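PDB 4OXI: enterobactin synthetase component F-related protein from Vibrio cholerae serotype O1, which probably uses ATP to activate glycine as glycyl-adenylate, serving a lipopolysaccharide modification pathway that gives resistance to antimicrobial peptides. Local coordinates for residues F297-H300 and H301-T304; T485-R488 and R489-A493; T520-P524 and D525-S529. All blocks are in the same frame, centred on the assembly; numbering follows the deposited sequence.

Interaction 1: F297-H300 and H301-T304; sequences FIHH and HQLT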
loop_
_atom_site.group_PDB
_atom_site.type_symbol
_atom_site.label_atom_id
_atom_site.label_comp_id
_atom_site.label_asym_id
_atom_site.label_seq_id
_atom_site.Cartn_x
_atom_site.Cartn_y
_atom_site.Cartn_z
ATOM N N PHE A 297 -5.910 -9.836 -17.639
ATOM C CA PHE A 297 -6.994 -9.248 -16.854
ATOM C C PHE A 297 -7.387 -7.887 -17.451
ATOM O O PHE A 297 -8.563 -7.604 -17.655
ATOM C CB PHE A 297 -6.598 -9.120 -15.369
ATOM C CG PHE A 297 -7.745 -8.710 -14.470
ATOM C CD1 PHE A 297 -7.917 -7.391 -14.096
ATOM C CD2 PHE A 297 -8.654 -9.650 -14.010
ATOM C CE1 PHE A 297 -8.973 -7.021 -13.281
ATOM C CE2 PHE A 297 -9.714 -9.288 -13.203
ATOM C CZ PHE A 297 -9.878 -7.973 -12.833
ATOM N N ILE A 298 -6.392 -7.055 -17.752
ATOM C CA ILE A 298 -6.655 -5.724 -18.299
ATOM C C ILE A 298 -7.455 -5.831 -19.589
ATOM O O ILE A 298 -8.499 -5.193 -19.741
ATOM C CB ILE A 298 -5.330 -4.960 -18.573
ATOM C CG1 ILE A 298 -4.720 -4.465 -17.251
ATOM C CG2 ILE A 298 -5.573 -3.799 -19.521
ATOM C CD1 ILE A 298 -3.204 -4.509 -17.215
ATOM N N HIS A 299 -6.971 -6.660 -20.507
ATOM C CA HIS A 299 -7.660 -6.858 -21.777
ATOM C C HIS A 299 -9.071 -7.453 -21.614
ATOM O O HIS A 299 -10.029 -6.978 -22.222
ATOM C CB HIS A 299 -6.811 -7.732 -22.711
ATOM C CG HIS A 299 -7.511 -8.091 -23.982
ATOM N ND1 HIS A 299 -7.680 -7.195 -25.017
ATOM C CD2 HIS A 299 -8.118 -9.237 -24.371
ATOM C CE1 HIS A 299 -8.352 -7.778 -25.993
ATOM N NE2 HIS A 299 -8.627 -9.017 -25.629
ATOM N N HIS A 300 -9.190 -8.491 -20.788
ATOM C CA HIS A 300 -10.479 -9.144 -20.519
ATOM C C HIS A 300 -11.550 -8.159 -20.055
ATOM O O HIS A 300 -12.707 -8.222 -20.487
ATOM C CB HIS A 300 -10.271 -10.204 -19.442
ATOM C CG HIS A 300 -11.438 -11.116 -19.244
ATOM N ND1 HIS A 300 -12.397 -10.897 -18.278
ATOM C CD2 HIS A 300 -11.775 -12.275 -19.854
ATOM C CE1 HIS A 300 -13.289 -11.870 -18.319
ATOM N NE2 HIS A 300 -12.934 -12.719 -19.266
ATOM N N HIS A 301 -11.173 -7.234 -19.176
ATOM C CA HIS A 301 -12.155 -6.277 -18.661
ATOM C C HIS A 301 -12.045 -4.903 -19.287
ATOM O O HIS A 301 -12.730 -3.989 -18.846
ATOM C CB HIS A 301 -12.054 -6.133 -17.131
ATOM C CG HIS A 301 -12.470 -7.359 -16.388
ATOM N ND1 HIS A 301 -13.782 -7.783 -16.328
ATOM C CD2 HIS A 301 -11.745 -8.270 -15.696
ATOM C CE1 HIS A 301 -13.850 -8.898 -15.624
ATOM N NE2 HIS A 301 -12.628 -9.214 -15.226
ATOM N N GLN A 302 -11.179 -4.746 -20.287
ATOM C CA GLN A 302 -11.008 -3.450 -20.931
ATOM C C GLN A 302 -10.731 -2.348 -19.898
ATOM O O GLN A 302 -11.368 -1.299 -19.918
ATOM C CB GLN A 302 -12.258 -3.101 -21.760
ATOM C CG GLN A 302 -12.468 -4.033 -22.974
ATOM C CD GLN A 302 -11.359 -3.871 -24.014
ATOM O OE1 GLN A 302 -11.318 -2.873 -24.739
ATOM N NE2 GLN A 302 -10.440 -4.839 -24.070
ATOM N N LEU A 303 -9.793 -2.593 -18.991
ATOM C CA LEU A 303 -9.427 -1.584 -17.995
ATOM C C LEU A 303 -8.843 -0.363 -18.682
ATOM O O LEU A 303 -8.101 -0.489 -19.651
ATOM C CB LEU A 303 -8.403 -2.141 -17.010
ATOM C CG LEU A 303 -8.875 -3.332 -16.172
ATOM C CD1 LEU A 303 -7.920 -3.570 -15.002
ATOM C CD2 LEU A 303 -10.295 -3.130 -15.661
ATOM N N THR A 304 -9.169 0.817 -18.168
ATOM C CA THR A 304 -8.671 2.049 -18.760
ATOM C C THR A 304 -7.598 2.671 -17.875
ATOM O O THR A 304 -6.813 3.510 -18.337
ATOM C CB THR A 304 -9.810 3.064 -19.008
ATOM O OG1 THR A 304 -10.417 3.415 -17.758
ATOM C CG2 THR A 304 -10.877 2.467 -19.923
#

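Interaction 2: T485-R488 and R489-A493; sequences TVVR and RVTQA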
loop_
_atom_site.group_PDB
_atom_site.type_symbol
_atom_site.label_atom_id
_atom_site.label_comp_id
_atom_site.label_asym_id
_atom_site.label_seq_id
_atom_site.Cartn_x
_atom_site.Cartn_y
_atom_site.Cartn_z
ATOM N N THR A 485 17.245 -11.136 11.545
ATOM C CA THR A 485 16.928 -11.237 12.966
ATOM C C THR A 485 16.151 -12.507 13.280
ATOM O O THR A 485 16.440 -13.197 14.259
ATOM C CB THR A 485 16.132 -10.005 13.429
ATOM O OG1 THR A 485 16.997 -8.861 13.418
ATOM C CG2 THR A 485 15.562 -10.205 14.832
ATOM N N VAL A 486 15.171 -12.819 12.435
ATOM C CA VAL A 486 14.365 -14.028 12.591
ATOM C C VAL A 486 15.205 -15.281 12.337
ATOM O O VAL A 486 15.131 -16.253 13.092
ATOM C CB VAL A 486 13.131 -14.013 11.641
ATOM C CG1 VAL A 486 12.494 -15.403 11.545
ATOM C CG2 VAL A 486 12.101 -12.945 12.084
ATOM N N VAL A 487 16.008 -15.260 11.275
ATOM C CA VAL A 487 16.832 -16.419 10.933
ATOM C C VAL A 487 17.892 -16.682 12.016
ATOM O O VAL A 487 18.145 -17.835 12.364
ATOM C CB VAL A 487 17.460 -16.283 9.520
ATOM C CG1 VAL A 487 18.531 -17.332 9.294
ATOM C CG2 VAL A 487 16.377 -16.375 8.440
ATOM N N ARG A 488 18.481 -15.613 12.559
ATOM C CA ARG A 488 19.415 -15.724 13.686
ATOM C C ARG A 488 18.794 -16.413 14.899
ATOM O O ARG A 488 19.414 -17.298 15.492
ATOM C CB ARG A 488 19.951 -14.353 14.116
ATOM C CG ARG A 488 21.205 -13.926 13.389
ATOM C CD ARG A 488 21.768 -12.600 13.916
ATOM N NE ARG A 488 22.751 -12.093 12.966
ATOM C CZ ARG A 488 24.024 -12.480 12.932
ATOM N NH1 ARG A 488 24.482 -13.353 13.827
ATOM N NH2 ARG A 488 24.847 -11.987 12.008
ATOM N N ARG A 489 17.589 -15.983 15.272
ATOM C CA ARG A 489 16.852 -16.580 16.388
ATOM C C ARG A 489 16.622 -18.071 16.171
ATOM O O ARG A 489 16.881 -18.886 17.053
ATOM C CB ARG A 489 15.478 -15.921 16.542
ATOM C CG ARG A 489 15.426 -14.722 17.468
ATOM C CD ARG A 489 14.036 -14.603 18.111
ATOM N NE ARG A 489 12.952 -14.704 17.132
ATOM C CZ ARG A 489 12.425 -13.667 16.480
ATOM N NH1 ARG A 489 11.440 -13.856 15.612
ATOM N NH2 ARG A 489 12.873 -12.437 16.695
ATOM N N VAL A 490 16.116 -18.405 14.988
ATOM C CA VAL A 490 15.691 -19.757 14.670
ATOM C C VAL A 490 16.884 -20.711 14.496
ATOM O O VAL A 490 16.828 -21.865 14.908
ATOM C CB VAL A 490 14.796 -19.752 13.411
ATOM C CG1 VAL A 490 14.535 -21.153 12.930
ATOM C CG2 VAL A 490 13.477 -19.026 13.691
ATOM N N THR A 491 17.971 -20.230 13.905
ATOM C CA THR A 491 19.127 -21.087 13.696
ATOM C C THR A 491 20.153 -21.049 14.819
ATOM O O THR A 491 20.954 -21.973 14.945
ATOM C CB THR A 491 19.842 -20.764 12.378
ATOM O OG1 THR A 491 20.467 -19.478 12.472
ATOM C CG2 THR A 491 18.842 -20.787 11.223
ATOM N N GLN A 492 20.141 -19.985 15.619
ATOM C CA GLN A 492 21.152 -19.777 16.662
ATOM C C GLN A 492 22.557 -19.672 16.071
ATOM O O GLN A 492 23.551 -19.801 16.790
ATOM C CB GLN A 492 21.101 -20.879 17.740
ATOM C CG GLN A 492 19.863 -20.833 18.645
ATOM C CD GLN A 492 19.720 -19.502 19.359
ATOM O OE1 GLN A 492 20.606 -19.088 20.112
ATOM N NE2 GLN A 492 18.604 -18.816 19.116
ATOM N N ALA A 493 22.631 -19.430 14.763
ATOM C CA ALA A 493 23.908 -19.249 14.076
ATOM C C ALA A 493 24.659 -17.999 14.542
ATOM O O ALA A 493 24.054 -17.005 14.936
ATOM C CB ALA A 493 23.692 -19.196 12.561
#

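Interaction 3: T520-P524 and D525-S529; sequences TQWQP and DLWLS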
loop_
_atom_site.group_PDB
_atom_site.type_symbol
_atom_site.label_atom_id
_atom_site.label_comp_id
_atom_site.label_asym_id
_atom_site.label_seq_id
_atom_site.Cartn_x
_atom_site.Cartn_y
_atom_site.Cartn_z
ATOM N N THR A 520 26.708 -24.335 12.941
ATOM C CA THR A 520 25.391 -24.527 13.509
ATOM C C THR A 520 24.826 -25.842 12.989
ATOM O O THR A 520 25.060 -26.209 11.834
ATOM C CB THR A 520 24.460 -23.322 13.201
ATOM O OG1 THR A 520 23.259 -23.421 13.980
ATOM C CG2 THR A 520 24.113 -23.269 11.723
ATOM N N GLN A 521 24.118 -26.571 13.847
ATOM C CA GLN A 521 23.580 -27.866 13.448
ATOM C C GLN A 521 22.608 -27.722 12.285
ATOM O O GLN A 521 21.631 -26.991 12.378
ATOM C CB GLN A 521 22.884 -28.558 14.617
ATOM C CG GLN A 521 22.480 -29.986 14.274
ATOM C CD GLN A 521 21.541 -30.592 15.294
ATOM O OE1 GLN A 521 21.378 -30.062 16.400
ATOM N NE2 GLN A 521 20.910 -31.709 14.928
ATOM N N TRP A 522 22.877 -28.418 11.190
ATOM C CA TRP A 522 22.087 -28.251 9.973
ATOM C C TRP A 522 20.690 -28.867 10.116
ATOM O O TRP A 522 20.528 -30.081 10.019
ATOM C CB TRP A 522 22.846 -28.869 8.805
ATOM C CG TRP A 522 22.239 -28.672 7.453
ATOM C CD1 TRP A 522 21.584 -29.610 6.698
ATOM C CD2 TRP A 522 22.271 -27.477 6.668
ATOM N NE1 TRP A 522 21.197 -29.064 5.495
ATOM C CE2 TRP A 522 21.603 -27.753 5.455
ATOM C CE3 TRP A 522 22.787 -26.191 6.879
ATOM C CZ2 TRP A 522 21.444 -26.790 4.454
ATOM C CZ3 TRP A 522 22.626 -25.236 5.883
ATOM C CH2 TRP A 522 21.961 -25.541 4.687
ATOM N N GLN A 523 19.684 -28.025 10.363
ATOM C CA GLN A 523 18.300 -28.483 10.483
ATOM C C GLN A 523 17.362 -27.603 9.661
ATOM O O GLN A 523 16.501 -26.921 10.227
ATOM C CB GLN A 523 17.843 -28.428 11.944
ATOM C CG GLN A 523 18.758 -29.115 12.938
ATOM C CD GLN A 523 18.276 -28.959 14.364
ATOM O OE1 GLN A 523 18.589 -27.970 15.037
ATOM N NE2 GLN A 523 17.505 -29.934 14.833
ATOM N N PRO A 524 17.519 -27.608 8.327
ATOM C CA PRO A 524 16.749 -26.649 7.524
ATOM C C PRO A 524 15.240 -26.928 7.469
ATOM O O PRO A 524 14.478 -26.006 7.177
ATOM C CB PRO A 524 17.377 -26.765 6.135
ATOM C CG PRO A 524 17.994 -28.134 6.105
ATOM C CD PRO A 524 18.458 -28.393 7.504
ATOM N N ASP A 525 14.805 -28.154 7.739
ATOM C CA ASP A 525 13.365 -28.422 7.818
ATOM C C ASP A 525 12.763 -27.704 9.016
ATOM O O ASP A 525 11.717 -27.060 8.915
ATOM C CB ASP A 525 13.088 -29.920 7.934
ATOM C CG ASP A 525 13.526 -30.684 6.705
ATOM O OD1 ASP A 525 14.370 -31.604 6.844
ATOM O OD2 ASP A 525 13.028 -30.359 5.600
ATOM N N LEU A 526 13.433 -27.832 10.154
ATOM C CA LEU A 526 13.003 -27.186 11.377
ATOM C C LEU A 526 13.045 -25.653 11.224
ATOM O O LEU A 526 12.098 -24.956 11.605
ATOM C CB LEU A 526 13.885 -27.643 12.538
ATOM C CG LEU A 526 13.586 -27.005 13.890
ATOM C CD1 LEU A 526 12.136 -27.250 14.271
ATOM C CD2 LEU A 526 14.518 -27.544 14.964
ATOM N N TRP A 527 14.136 -25.147 10.651
ATOM C CA TRP A 527 14.317 -23.713 10.419
ATOM C C TRP A 527 13.195 -23.126 9.580
ATOM O O TRP A 527 12.639 -22.082 9.918
ATOM C CB TRP A 527 15.617 -23.464 9.674
ATOM C CG TRP A 527 16.839 -23.826 10.440
ATOM C CD1 TRP A 527 16.933 -24.102 11.778
ATOM C CD2 TRP A 527 18.159 -23.960 9.907
ATOM N NE1 TRP A 527 18.239 -24.387 12.108
ATOM C CE2 TRP A 527 19.010 -24.312 10.975
ATOM C CE3 TRP A 527 18.705 -23.810 8.627
ATOM C CZ2 TRP A 527 20.382 -24.510 10.800
ATOM C CZ3 TRP A 527 20.070 -24.015 8.454
ATOM C CH2 TRP A 527 20.890 -24.359 9.536
ATOM N N LEU A 528 12.896 -23.801 8.473
ATOM C CA LEU A 528 11.840 -23.401 7.562
ATOM C C LEU A 528 10.498 -23.369 8.285
ATOM O O LEU A 528 9.728 -22.415 8.158
ATOM C CB LEU A 528 11.772 -24.386 6.400
ATOM C CG LEU A 528 10.796 -24.044 5.286
ATOM C CD1 LEU A 528 11.104 -22.652 4.769
ATOM C CD2 LEU A 528 10.857 -25.065 4.162
ATOM N N SER A 529 10.234 -24.416 9.058
ATOM C CA SER A 529 8.981 -24.532 9.794
ATOM C C SER A 529 8.772 -23.366 10.761
ATOM O O SER A 529 7.680 -22.809 10.844
ATOM C CB SER A 529 8.929 -25.867 10.541
ATOM O OG SER A 529 8.046 -25.789 11.642
#

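Interaction 1: F297-H300 and H301-T304
H301 and F297 bring their rings together on the last turn of helix 294-301, just where a Schellman motif ends it. H301 CB lies beside F297 O, the acceptor for H301 N at 3.0 Å. CG is anti to the carbonyl carbon (chi1 -68°), and this swings the imidazole back along the helix toward F297. CD2 then sits over one face of the phenyl ring, off toward its rim, 3.4 Å from F297 CE2, and NE2 at the far end of the ring is 3.5 Å from the same F297 CE2. The two planes meet obliquely. H300 adds the third ring of this aromatic cluster: CG, ND1 and CE1 of H301 turn their face to it, and its edge stands over the centre of the imidazole with the planes 78° apart. W70 and Y284 also meet the H301 ring, so it is set among aromatics.

L303 CD1 reaches the edge of the F297 ring, 3.9 Å from F297 CD1, and also packs on I298 CG1. Q302 takes positive phi (52°), which lets L303 N bond I298 O at 3.0 Å and Q302 N bond H299 O. The bent Q302 side chain curls back to the same carbonyl, which therefore has two donors: Q302 NE2 lies in the carbonyl plane on a lone pair, 2.9 Å from H299 O, whereas Q302 N, 3.2 Å from H299 O, sits above that plane.

Interaction 2: T485-R488 and R489-A493
An ST turn closes the C-terminal end of helix 480-491: T491 OG1 accepts from A493 N, 3.2 Å away, which holds the chain as it leaves the helix. T491 OG1 lies between its own backbone N and carbonyl carbon (chi1 69°), and from there the same hydroxyl donates back to V487 O at 2.8 Å, so that its rotation is fixed by both bonds. T491 N reaches V487 O at 2.9 Å from the opposite face of the carbonyl plane, and two donors grip that oxygen. Q492 has positive phi here. Its side chain folds back, and Q492 NE2 donates to R489 O at 2.7 Å, while Q492 N still bonds R488 O.

Earlier along the helix, R489 packs against T485 and V486: it bends at chi3 (-49°) and draws its guanidinium back along the helix. V486 CA lies over one face, toward the rim, and R489 NH1 comes 3.7 Å from V486 CG2; the same NH1 bonds Q534. V490 CG2 packs against V486 O at 3.3 Å. R488 runs extended off another side of the helix, to a salt bridge with E484 and a bond to the carbonyl of H494.

The helix packs on two neighbours: V487 rests on V496 and I498 of strand 496-500, while V486, V490 and T491 meet helix 524-531 through C531, W527 and Q530.

Interaction 3: T520-P524 and D525-S529
The chain enters helix 524-531 with Q523 at the N-cap and P524 in the first turn; W527 N bonds Q523 O at 3.0 Å, and L528 N bonds P524 O. The W527 indole folds back over this start. Its CG is anti to the carbonyl carbon (chi1 -65°), and chi2 near zero lays the ring across the incoming loop. Q523 O therefore lies over one face of the indole, 3.1 Å from W527 CG, with P524 N on that same face, so the cap carbonyl is both hydrogen-bonded and roofed by the ring.

The six-membered end reaches further along the loop. W527 CZ2 comes 3.2 Å from Q521 O, and T520 CG2 arrives from the opposite direction to within 4.0 Å of W527 CZ2. W522 meets W527 in an offset edge-to-face pair: the edge of W527 points at the face of W522, centroids 5.3 Å apart and planes at 78°, with W527 CH2 3.7 Å from W522 CE3. P524 CD also packs on a face of W522, and P524 CB touches W527 CE3. The extended Q523 side chain runs alongside L526, pointing the same way, with Q523 NE2 3.8 Å from L526 CD2.

W527 is the buried member of the group, held between this loop and V490 and T491 of helix 480-491. W522 lies instead on W544 and A546 of strand 543-546.

In the fold
Interactions 2 and 3 form one unit: their centres are 10 Å apart, and the end of helix 480-491 packs directly on the start of helix 524-531. T520 OG1 lies 2.9 Å from T491 O, and T491 CG2 lies 3.5 Å from W527 CD2. Both belong to the C-terminal part of this adenylate-forming enzyme, where helix 480-491 begins soon after the last residue of the glycyl-adenosine-5'-phosphate pocket, at 477. Interaction 1 stands apart in the AMP-binding part of the chain, its centre about 45 Å from each of the other two. Its nearest atoms are about 33 Å from interaction 2 and about 30 Å from interaction 3.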